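Local coordinates for protein NAD-dependent dehydrogenase (Rhizobium meliloti, PDB 4Z0P) that acts as an NADPH-dependent glyoxylate/hydroxypyruvate reductase, a member of the D-isomer specific 2-hydroxyacid dehydrogenase family, at residues Glu31-Ala36 with Gln41-Ser46; Trp54-Asp59 with Leu81-Leu86; Met109-His114 with Thr194-Gly199; Ala217-Asn222 with Gly226-Ile231. All coordinates share one frame; numbering follows the deposited sequence. Where two conformers were deposited one is given.

Overall arrangement
The four contacts follow one another along the chain without interleaving and divide between two parallel sheets. Contacts 1 and 2 lie about 15 Å apart, centre to centre, and belong to the five-stranded sheet: contact 1 at its outermost strand 32-34, contact 2 in loops that follow strands 50-54 and 69-72. Contacts 3 and 4, with centres about 10 Å apart, belong to the seven-stranded, Rossmann-type sheet, where strands 196-199 and 229-232 are neighbours and probably hydrogen-bonded to each other. Contacts 2 and 3 have centres about 34 Å apart on opposite sides of the chain's centre. Such a division suits a dehydrogenase whose coenzyme and one oxalate are bound between the two parts.

Contact 1: Glu31-Ala36 with Gln41-Ser46; sequences EVIDLA and QERDLS
Arg43 reaches across a short loop to Glu31 and passes over Ile33 on the way, a compact example of a charged pair laid above apolar neighbours. Its side chain leaves CB with CG anti to the backbone N (chi1 173°), bends at chi2, and runs extended through CD to NE; the last torsion, near a right angle (chi4 -84°), turns the plane so that a face meets Ile33 CD1. CZ stands 3.7 Å from Ile33 CD1, and the methyl sits under one face of the flat group, displaced toward its rim. The two side chains cross at about a right angle. At the tip, NH1 and NH2 grip the carboxylate end-on: Arg43 NH1 donates to Glu31 OE2 at 2.9 Å, and Arg43 NH2 donates to Glu31 OE1 at 2.9 Å. Both bonds are nearly straight and lie close to the guanidinium plane. Each oxygen is met on its syn side, yet well out of the carboxylate plane, because the two planes are turned 29° against each other.

Deeper in, Leu35 and the buried Leu45 meet tip to tip, with Leu35 CD1 4.0 Å from Leu45 CD1, while CD1 of Ile33, also buried, lies 4.3 Å from Leu45 CD2. Helix 60-63 supplies Leu60 and Arg63 to the same leucines, and Arg63 also bonds the carbonyl oxygen of Arg43. The contact thereby ties edge strand 32-34 to the loop leading to strand 50-54. Two parallel bonds resist rotation of either charged group, while Ile33 CD1 under one face of the guanidinium leaves the paired edge to the carboxylate.

Contact 2: Trp54-Asp59 with Leu81-Leu86; sequences WKSAPD and LTLPGL. With OXD (oxalic acid), chain C.
Pro58 and Pro84 meet through a carbonyl and a ring: Pro58 O lies 3.4 Å from Pro84 CG, and the ring atoms Pro58 CB and Pro84 CG are 4.4 Å apart. A water spans the same gap, donating to Pro58 O at 2.8 Å and to Pro84 O at 3.0 Å. Beside them, Leu83 CD2 rests 3.7 Å from Ser56 O.

Behind this first shell, a type II turn from Leu83 to Leu86 presents the proline; it is closed by Leu86 N bonding to Leu83 O at 3.1 Å, with Gly85 at the position of positive phi. Phe61 of helix 60-63 backs both leucines.

Trp54, at the end of strand 50-54, reaches the oxalate, its CH2 3.5 Å from OXD O5 and its CZ2 3.6 Å from OXD O4. The indole meets the ring of Phe14, their planes at an angle, and also touches Arg235. An alanine at Trp54 would remove this wall and is likely to leave the oxalate freer to shift and Phe14 without its ring partner. The acid itself is hydrogen-bonded by Ala75 N, Gly76 N, Arg235 and His283, so the indole contributes shape and van der Waals contact to an otherwise polar grip.

Contact 3: Met109-His114 with Thr194-Gly199; sequences MQCLLH and TDFLVG
Phe196 swings its ring toward Cys111 and His114 by setting CG beside its backbone N and anti to its carbonyl carbon (chi1 -68°). With chi2 near 2°, the ring plane then runs almost along the bond from CA to CB, and the benzyl group enters the helix surface rim first. Its CE2 stands 3.4 Å from Cys111 O, which lies at the ring edge, near the plane; the faintly positive rim of hydrogens there probably suits the carbonyl oxygen. Further round, Phe196 CZ comes within 3.7 Å of His114 CB, approached obliquely. The sulfur of Cys111 packs further toward the C-terminal end of the strand: Cys111 SG is 4.2 Å from Phe196 CD2 and 4.3 Å from Val198 CG2, bridging two residues whose side chains point to the same side of the sheet.

This is helix-on-sheet packing of a Rossmann-type nucleotide-binding domain. The segments of helix 97-115 and strand 196-199 run nearly antiparallel, at 160°, with their axes 10.3 Å apart at closest approach. Val143 of strand 142-146 touches both Cys111 and Val198, while Val229 of strand 229-232 lies against Phe196 and His114.

The imidazole of His114 leads away from the strand, although its CB takes part in the packing. Its NE2 is hydrogen-bonded to Ser257 OG, and its ring meets Tyr279 edge-to-face, Tyr279 being a residue of a second oxalate pocket. On another side of the helix, Leu112 packs on Met108 of the second subunit, and Leu113 on Leu113 of that subunit.

Contact 4: Ala217-Asn222 with Gly226-Ile231; sequences AKLSRN and GAPVFI
The loop that feeds strand 229-232 of the Rossmann-type sheet doubles back on itself, and Pro228, just before the strand, is where Leu219 and Arg221 close in. Leu219 CB lies 3.6 Å from Pro228 CB, and Ser220 O is 3.5 Å from Pro228 CD.

Arg221 crosses the proline ring obliquely. The chain bends at chi3 (66°) and folds the guanidinium back, so that one of its faces lies over Ala227 CA and Pro228 CD. Arg221 NH2 comes within 3.4 Å of Pro228 CD, and Arg221 NH1 within 3.3 Å of Ala227 CB. NH1 is hydrogen-bonded to Gly251 O and NH2 to Val252 O, two bonds that probably limit rotation of the flat group. A glycine in place of Pro228 would remove the ring and is likely to open a gap beside Leu219 and strip part of the apolar cover from the arginine face, leaving Ala227 there alone among the residues of these two segments.

Two smaller devices shape the reversal. Ser220 OG accepts from Asn222 N at 3.0 Å, an ST turn. Where the backbones draw nearest, Gly226 CA directs a C-H toward Arg221 O at 3.5 Å, with an angle of 151° at the hydrogen.

Outward from here, Leu219 also packs on Leu191 of helix 187-193 and on Leu197 of strand 196-199. Strand 229-232 itself runs between strands 196-199 and 255-258, with Ile231 directed to helix 97-115 and Phe230 meeting the rings of Phe211 and Phe216, the latter on helix 213-216.

Contact 1: Glu31-Ala36 with Gln41-Ser46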
# COMPACT_ATOMS: atom_id res chain seq x y z
N GLU A 31 -32.79 -26.25 -1.35
CA GLU A 31 -32.37 -26.50 0.02
C GLU A 31 -30.86 -26.31 0.08
O GLU A 31 -30.15 -26.77 -0.81
CB GLU A 31 -32.75 -27.91 0.45
CG GLU A 31 -32.44 -28.17 1.92
CD GLU A 31 -32.70 -29.60 2.38
OE1 GLU A 31 -33.07 -30.47 1.56
OE2 GLU A 31 -32.49 -29.84 3.59
N VAL A 32 -30.38 -25.60 1.10
CA VAL A 32 -28.95 -25.39 1.32
C VAL A 32 -28.62 -26.19 2.57
O VAL A 32 -29.28 -26.05 3.58
CB VAL A 32 -28.61 -23.90 1.52
CG1 VAL A 32 -27.12 -23.73 1.75
CG2 VAL A 32 -29.05 -23.12 0.29
N ILE A 33 -27.62 -27.06 2.47
CA ILE A 33 -27.25 -27.98 3.54
C ILE A 33 -25.84 -27.56 3.99
O ILE A 33 -24.85 -27.93 3.36
CB ILE A 33 -27.28 -29.44 3.06
CG1 ILE A 33 -28.66 -29.79 2.51
CG2 ILE A 33 -26.92 -30.37 4.17
CD1 ILE A 33 -28.73 -31.12 1.81
N ASP A 34 -25.78 -26.78 5.07
CA ASP A 34 -24.53 -26.29 5.61
C ASP A 34 -23.98 -27.32 6.58
O ASP A 34 -24.53 -27.51 7.68
CB ASP A 34 -24.75 -24.96 6.32
CG ASP A 34 -23.47 -24.37 6.90
OD1 ASP A 34 -22.37 -24.94 6.75
OD2 ASP A 34 -23.59 -23.28 7.53
N LEU A 35 -22.89 -27.96 6.19
CA LEU A 35 -22.30 -29.01 7.00
C LEU A 35 -21.58 -28.53 8.26
O LEU A 35 -21.16 -29.35 9.09
CB LEU A 35 -21.44 -29.94 6.17
CG LEU A 35 -22.15 -30.66 5.01
CD1 LEU A 35 -21.22 -31.66 4.31
CD2 LEU A 35 -23.42 -31.39 5.45
N ALA A 36 -21.45 -27.22 8.46
CA ALA A 36 -21.02 -26.70 9.76
C ALA A 36 -22.09 -26.82 10.84
O ALA A 36 -21.79 -26.68 12.03
CB ALA A 36 -20.61 -25.26 9.61
N GLN A 41 -25.15 -33.59 10.53
CA GLN A 41 -24.00 -34.50 10.61
C GLN A 41 -24.27 -35.93 10.17
O GLN A 41 -23.32 -36.70 10.04
CB GLN A 41 -23.44 -34.59 12.04
CG GLN A 41 -22.92 -33.30 12.53
CD GLN A 41 -22.24 -33.49 13.85
OE1 GLN A 41 -22.89 -33.71 14.92
NE2 GLN A 41 -20.96 -33.46 13.81
N GLU A 42 -25.54 -36.32 10.09
CA GLU A 42 -25.91 -37.67 9.69
C GLU A 42 -26.72 -37.72 8.39
O GLU A 42 -27.06 -38.79 7.93
CB GLU A 42 -26.69 -38.34 10.79
CG GLU A 42 -25.79 -38.64 11.99
CD GLU A 42 -26.46 -39.42 13.08
OE1 GLU A 42 -27.55 -39.97 12.87
OE2 GLU A 42 -25.89 -39.45 14.20
N ARG A 43 -27.03 -36.57 7.84
CA ARG A 43 -27.89 -36.47 6.65
C ARG A 43 -27.21 -37.26 5.53
O ARG A 43 -26.04 -37.06 5.24
CB ARG A 43 -28.03 -34.98 6.28
CG ARG A 43 -28.75 -34.60 4.98
CD ARG A 43 -30.21 -34.90 5.00
NE ARG A 43 -30.85 -34.46 3.74
CZ ARG A 43 -31.28 -33.22 3.48
NH1 ARG A 43 -31.15 -32.24 4.37
NH2 ARG A 43 -31.87 -32.97 2.31
N ASP A 44 -27.95 -38.18 4.91
CA ASP A 44 -27.42 -38.81 3.71
C ASP A 44 -27.39 -37.80 2.57
O ASP A 44 -28.36 -37.06 2.37
CB ASP A 44 -28.27 -40.00 3.30
CG ASP A 44 -27.63 -40.76 2.19
OD1 ASP A 44 -26.77 -41.62 2.49
OD2 ASP A 44 -27.93 -40.44 1.05
N LEU A 45 -26.29 -37.75 1.83
CA LEU A 45 -26.12 -36.75 0.80
C LEU A 45 -26.14 -37.30 -0.62
O LEU A 45 -25.71 -36.61 -1.56
CB LEU A 45 -24.85 -35.93 1.06
CG LEU A 45 -24.80 -35.24 2.44
CD1 LEU A 45 -23.43 -34.58 2.67
CD2 LEU A 45 -25.92 -34.22 2.57
N SER A 46 -26.66 -38.52 -0.78
CA SER A 46 -26.86 -39.05 -2.12
C SER A 46 -27.91 -38.26 -2.89
O SER A 46 -28.79 -37.64 -2.32
CB SER A 46 -27.29 -40.52 -2.07
OG SER A 46 -26.36 -41.29 -1.36

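Contact 2: Trp54-Asp59 with Leu81-Leu86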
# COMPACT_ATOMS: atom_id res chain seq x y z
N TRP A 54 -14.41 -26.19 1.02
CA TRP A 54 -13.11 -25.66 1.40
C TRP A 54 -12.65 -26.37 2.66
O TRP A 54 -13.33 -26.30 3.67
CB TRP A 54 -13.17 -24.17 1.66
CG TRP A 54 -11.81 -23.56 1.78
CD1 TRP A 54 -11.20 -23.04 2.89
CD2 TRP A 54 -10.86 -23.40 0.70
NE1 TRP A 54 -9.93 -22.56 2.57
CE2 TRP A 54 -9.71 -22.77 1.23
CE3 TRP A 54 -10.89 -23.73 -0.66
CZ2 TRP A 54 -8.59 -22.48 0.44
CZ3 TRP A 54 -9.77 -23.44 -1.44
CH2 TRP A 54 -8.66 -22.82 -0.88
N LYS A 55 -11.51 -27.08 2.57
CA LYS A 55 -10.96 -27.84 3.70
C LYS A 55 -11.96 -28.84 4.26
O LYS A 55 -12.10 -28.99 5.48
CB LYS A 55 -10.40 -26.89 4.78
CG LYS A 55 -9.20 -26.13 4.32
CD LYS A 55 -8.76 -25.13 5.39
CE LYS A 55 -7.31 -24.75 5.24
NZ LYS A 55 -6.98 -23.69 6.22
N SER A 56 -12.65 -29.52 3.35
CA SER A 56 -13.75 -30.40 3.73
C SER A 56 -13.23 -31.72 4.35
O SER A 56 -12.08 -32.08 4.21
CB SER A 56 -14.70 -30.61 2.54
OG SER A 56 -14.00 -30.91 1.36
N ALA A 57 -14.14 -32.38 5.07
CA ALA A 57 -13.78 -33.59 5.81
C ALA A 57 -13.47 -34.74 4.85
O ALA A 57 -14.07 -34.80 3.76
CB ALA A 57 -14.91 -33.97 6.76
N PRO A 58 -12.55 -35.65 5.23
CA PRO A 58 -12.14 -36.72 4.32
C PRO A 58 -13.28 -37.60 3.78
O PRO A 58 -13.15 -38.13 2.68
CB PRO A 58 -11.17 -37.57 5.16
CG PRO A 58 -10.69 -36.66 6.23
CD PRO A 58 -11.78 -35.68 6.50
N ASP A 59 -14.37 -37.76 4.54
CA ASP A 59 -15.50 -38.58 4.08
C ASP A 59 -16.56 -37.88 3.20
O ASP A 59 -17.55 -38.50 2.83
CB ASP A 59 -16.18 -39.30 5.26
CG ASP A 59 -17.01 -38.37 6.15
OD1 ASP A 59 -16.74 -37.16 6.22
OD2 ASP A 59 -17.92 -38.90 6.83
N LEU A 81 -8.21 -31.34 -4.73
CA LEU A 81 -7.77 -32.42 -5.64
C LEU A 81 -7.30 -33.66 -4.92
O LEU A 81 -7.29 -34.73 -5.51
CB LEU A 81 -6.66 -31.93 -6.59
CG LEU A 81 -7.13 -30.92 -7.66
CD1 LEU A 81 -5.92 -30.35 -8.38
CD2 LEU A 81 -8.05 -31.59 -8.68
N THR A 82 -6.93 -33.52 -3.64
CA THR A 82 -6.45 -34.65 -2.84
C THR A 82 -7.54 -35.36 -2.07
O THR A 82 -7.28 -36.41 -1.48
CB THR A 82 -5.38 -34.23 -1.81
OG1 THR A 82 -5.98 -33.46 -0.75
CG2 THR A 82 -4.26 -33.43 -2.48
N LEU A 83 -8.74 -34.81 -2.06
CA LEU A 83 -9.81 -35.40 -1.24
C LEU A 83 -10.21 -36.75 -1.75
O LEU A 83 -10.42 -36.98 -2.96
CB LEU A 83 -11.01 -34.45 -1.10
CG LEU A 83 -10.75 -33.18 -0.33
CD1 LEU A 83 -11.87 -32.21 -0.63
CD2 LEU A 83 -10.60 -33.44 1.16
N PRO A 84 -10.30 -37.76 -0.83
CA PRO A 84 -10.63 -39.06 -1.28
C PRO A 84 -12.01 -39.10 -1.95
O PRO A 84 -12.95 -38.39 -1.51
CB PRO A 84 -10.59 -39.94 -0.01
CG PRO A 84 -10.23 -39.04 1.11
CD PRO A 84 -10.24 -37.64 0.64
N GLY A 85 -12.06 -39.83 -3.04
CA GLY A 85 -13.26 -40.01 -3.81
C GLY A 85 -13.69 -38.79 -4.61
O GLY A 85 -14.82 -38.76 -5.09
N LEU A 86 -12.81 -37.82 -4.82
CA LEU A 86 -13.17 -36.64 -5.65
C LEU A 86 -13.76 -37.13 -6.96
O LEU A 86 -13.15 -37.92 -7.67
CB LEU A 86 -11.97 -35.71 -5.88
CG LEU A 86 -12.27 -34.47 -6.77
CD1 LEU A 86 -13.00 -33.38 -6.03
CD2 LEU A 86 -10.96 -33.92 -7.32
C1 OXD C . -7.64 -19.52 -2.17
C2 OXD C . -7.06 -19.38 -0.84
O3 OXD C . -8.61 -18.80 -2.52
O4 OXD C . -7.77 -19.01 0.10
O5 OXD C . -7.16 -20.39 -2.93
O6 OXD C . -5.86 -19.64 -0.67
O HOH W 1 -14.07 -36.54 0.52

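Contact 3: Met109-His114 with Thr194-Gly199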
# COMPACT_ATOMS: atom_id res chain seq x y z
N MET A 109 0.31 -3.70 -0.48
CA MET A 109 0.74 -3.37 0.88
C MET A 109 2.15 -3.88 1.16
O MET A 109 2.97 -3.16 1.73
CB MET A 109 -0.23 -3.91 1.92
CG MET A 109 0.11 -3.44 3.31
SD MET A 109 -1.19 -3.88 4.51
CE MET A 109 -0.97 -5.59 4.51
N GLN A 110 2.44 -5.13 0.76
CA GLN A 110 3.77 -5.66 1.04
C GLN A 110 4.84 -4.89 0.27
O GLN A 110 5.91 -4.59 0.80
CB GLN A 110 3.90 -7.13 0.65
CG GLN A 110 2.86 -8.06 1.23
CD GLN A 110 2.55 -7.79 2.68
OE1 GLN A 110 3.45 -7.69 3.52
NE2 GLN A 110 1.26 -7.67 2.99
N CYS A 111 4.58 -4.62 -1.01
CA CYS A 111 5.59 -3.90 -1.79
C CYS A 111 5.85 -2.50 -1.19
O CYS A 111 6.98 -2.03 -1.17
CB CYS A 111 5.19 -3.80 -3.26
SG CYS A 111 5.25 -5.43 -4.08
N LEU A 112 4.80 -1.82 -0.70
CA LEU A 112 4.99 -0.53 -0.06
C LEU A 112 5.68 -0.62 1.29
O LEU A 112 6.58 0.21 1.58
CB LEU A 112 3.67 0.23 0.05
CG LEU A 112 3.07 0.67 -1.28
CD1 LEU A 112 1.65 1.22 -1.08
CD2 LEU A 112 3.94 1.67 -2.03
N LEU A 113 5.32 -1.62 2.09
CA LEU A 113 5.97 -1.82 3.40
C LEU A 113 7.47 -2.00 3.23
O LEU A 113 8.27 -1.43 3.97
CB LEU A 113 5.38 -3.03 4.12
CG LEU A 113 4.00 -2.89 4.79
CD1 LEU A 113 3.54 -4.27 5.22
CD2 LEU A 113 4.13 -1.98 5.99
N HIS A 114 7.87 -2.81 2.25
CA HIS A 114 9.30 -3.02 1.98
C HIS A 114 9.96 -1.79 1.34
O HIS A 114 11.03 -1.36 1.79
CB HIS A 114 9.50 -4.29 1.18
CG HIS A 114 9.20 -5.52 1.96
ND1 HIS A 114 10.00 -6.00 2.98
CD2 HIS A 114 8.16 -6.37 1.88
CE1 HIS A 114 9.46 -7.09 3.48
NE2 HIS A 114 8.35 -7.34 2.83
N THR A 194 15.05 -8.84 -10.77
CA THR A 194 14.01 -8.68 -9.78
C THR A 194 14.58 -8.28 -8.43
O THR A 194 15.41 -8.97 -7.89
CB THR A 194 13.18 -9.97 -9.65
OG1 THR A 194 12.49 -10.17 -10.89
CG2 THR A 194 12.17 -9.86 -8.51
N ASP A 195 14.08 -7.17 -7.89
CA ASP A 195 14.38 -6.73 -6.52
C ASP A 195 13.40 -7.27 -5.49
O ASP A 195 13.80 -7.69 -4.41
CB ASP A 195 14.39 -5.20 -6.43
CG ASP A 195 15.35 -4.53 -7.40
OD1 ASP A 195 16.54 -4.94 -7.42
OD2 ASP A 195 14.93 -3.58 -8.15
N PHE A 196 12.11 -7.17 -5.78
CA PHE A 196 11.05 -7.72 -4.93
C PHE A 196 10.39 -8.84 -5.72
O PHE A 196 9.72 -8.59 -6.71
CB PHE A 196 9.94 -6.70 -4.61
CG PHE A 196 10.33 -5.53 -3.72
CD1 PHE A 196 11.62 -5.33 -3.23
CD2 PHE A 196 9.35 -4.59 -3.40
CE1 PHE A 196 11.90 -4.22 -2.41
CE2 PHE A 196 9.64 -3.48 -2.61
CZ PHE A 196 10.91 -3.30 -2.12
N LEU A 197 10.55 -10.08 -5.24
CA LEU A 197 9.93 -11.24 -5.87
C LEU A 197 8.59 -11.52 -5.23
O LEU A 197 8.52 -11.71 -4.02
CB LEU A 197 10.83 -12.47 -5.69
CG LEU A 197 10.30 -13.77 -6.31
CD1 LEU A 197 10.16 -13.65 -7.81
CD2 LEU A 197 11.21 -14.94 -5.98
N VAL A 198 7.54 -11.60 -6.05
CA VAL A 198 6.18 -11.89 -5.60
C VAL A 198 5.74 -13.22 -6.18
O VAL A 198 5.71 -13.39 -7.40
CB VAL A 198 5.18 -10.82 -6.04
CG1 VAL A 198 3.74 -11.19 -5.67
CG2 VAL A 198 5.53 -9.48 -5.37
N GLY A 199 5.39 -14.15 -5.31
CA GLY A 199 4.85 -15.44 -5.71
C GLY A 199 3.31 -15.47 -5.71
O GLY A 199 2.68 -15.31 -4.67

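Contact 4: Ala217-Asn222 with Gly226-Ile231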
# COMPACT_ATOMS: atom_id res chain seq x y z
N ALA A 217 19.35 -16.69 -4.50
CA ALA A 217 20.70 -16.28 -4.91
C ALA A 217 20.79 -15.67 -6.32
O ALA A 217 21.76 -15.00 -6.63
CB ALA A 217 21.66 -17.43 -4.78
N LYS A 218 19.78 -15.92 -7.17
CA LYS A 218 19.72 -15.36 -8.51
C LYS A 218 18.99 -14.03 -8.59
O LYS A 218 19.06 -13.36 -9.62
CB LYS A 218 19.10 -16.36 -9.48
CG LYS A 218 19.97 -17.59 -9.71
CD LYS A 218 19.25 -18.53 -10.68
CE LYS A 218 20.02 -19.82 -10.93
NZ LYS A 218 19.62 -20.88 -9.97
N LEU A 219 18.32 -13.62 -7.52
CA LEU A 219 17.64 -12.32 -7.48
C LEU A 219 18.63 -11.18 -7.52
O LEU A 219 19.80 -11.33 -7.17
CB LEU A 219 16.73 -12.24 -6.25
CG LEU A 219 15.53 -13.19 -6.28
CD1 LEU A 219 14.80 -13.23 -4.93
CD2 LEU A 219 14.54 -12.78 -7.36
N SER A 220 18.17 -10.03 -7.99
CA SER A 220 19.03 -8.87 -8.11
C SER A 220 19.58 -8.37 -6.78
O SER A 220 18.84 -8.27 -5.78
CB SER A 220 18.30 -7.71 -8.79
OG SER A 220 19.24 -6.69 -9.07
N ARG A 221 20.87 -8.02 -6.79
CA ARG A 221 21.48 -7.26 -5.68
C ARG A 221 21.77 -5.83 -6.07
O ARG A 221 22.41 -5.11 -5.32
CB ARG A 221 22.75 -7.94 -5.21
CG ARG A 221 22.52 -9.45 -5.13
CD ARG A 221 23.38 -10.13 -4.12
NE ARG A 221 23.03 -9.68 -2.79
CZ ARG A 221 22.10 -10.21 -1.99
NH1 ARG A 221 21.96 -9.67 -0.79
NH2 ARG A 221 21.34 -11.27 -2.34
N ASN A 222 21.28 -5.42 -7.24
CA ASN A 222 21.56 -4.11 -7.83
C ASN A 222 20.53 -3.05 -7.49
O ASN A 222 20.67 -1.91 -7.94
CB ASN A 222 21.69 -4.24 -9.35
CG ASN A 222 22.89 -5.08 -9.75
OD1 ASN A 222 23.94 -4.99 -9.12
ND2 ASN A 222 22.74 -5.92 -10.76
N GLY A 226 20.24 -3.13 -2.06
CA GLY A 226 21.37 -4.05 -2.20
C GLY A 226 21.09 -5.51 -1.91
O GLY A 226 22.01 -6.32 -1.88
N ALA A 227 19.83 -5.86 -1.69
CA ALA A 227 19.43 -7.21 -1.35
C ALA A 227 17.95 -7.35 -1.69
O ALA A 227 17.18 -6.44 -1.46
CB ALA A 227 19.64 -7.49 0.14
N PRO A 228 17.57 -8.50 -2.23
CA PRO A 228 16.18 -8.69 -2.63
C PRO A 228 15.24 -9.04 -1.46
O PRO A 228 15.69 -9.45 -0.38
CB PRO A 228 16.28 -9.87 -3.61
CG PRO A 228 17.43 -10.68 -3.06
CD PRO A 228 18.40 -9.65 -2.59
N VAL A 229 13.94 -8.92 -1.72
CA VAL A 229 12.85 -9.31 -0.84
C VAL A 229 12.00 -10.40 -1.48
O VAL A 229 11.79 -10.40 -2.69
CB VAL A 229 11.97 -8.06 -0.56
CG1 VAL A 229 10.71 -8.39 0.22
CG2 VAL A 229 12.82 -7.06 0.22
N PHE A 230 11.51 -11.32 -0.65
CA PHE A 230 10.63 -12.40 -1.10
C PHE A 230 9.25 -12.25 -0.49
O PHE A 230 9.09 -12.18 0.74
CB PHE A 230 11.20 -13.75 -0.68
CG PHE A 230 10.33 -14.92 -1.04
CD1 PHE A 230 9.86 -15.09 -2.35
CD2 PHE A 230 9.99 -15.88 -0.10
CE1 PHE A 230 9.08 -16.19 -2.70
CE2 PHE A 230 9.20 -16.98 -0.45
CZ PHE A 230 8.75 -17.14 -1.75
N ILE A 231 8.24 -12.25 -1.36
CA ILE A 231 6.84 -12.05 -0.95
C ILE A 231 6.04 -13.20 -1.53
O ILE A 231 6.05 -13.41 -2.77
CB ILE A 231 6.31 -10.73 -1.50
CG1 ILE A 231 7.06 -9.55 -0.87
CG2 ILE A 231 4.79 -10.60 -1.33
CD1 ILE A 231 6.94 -8.29 -1.70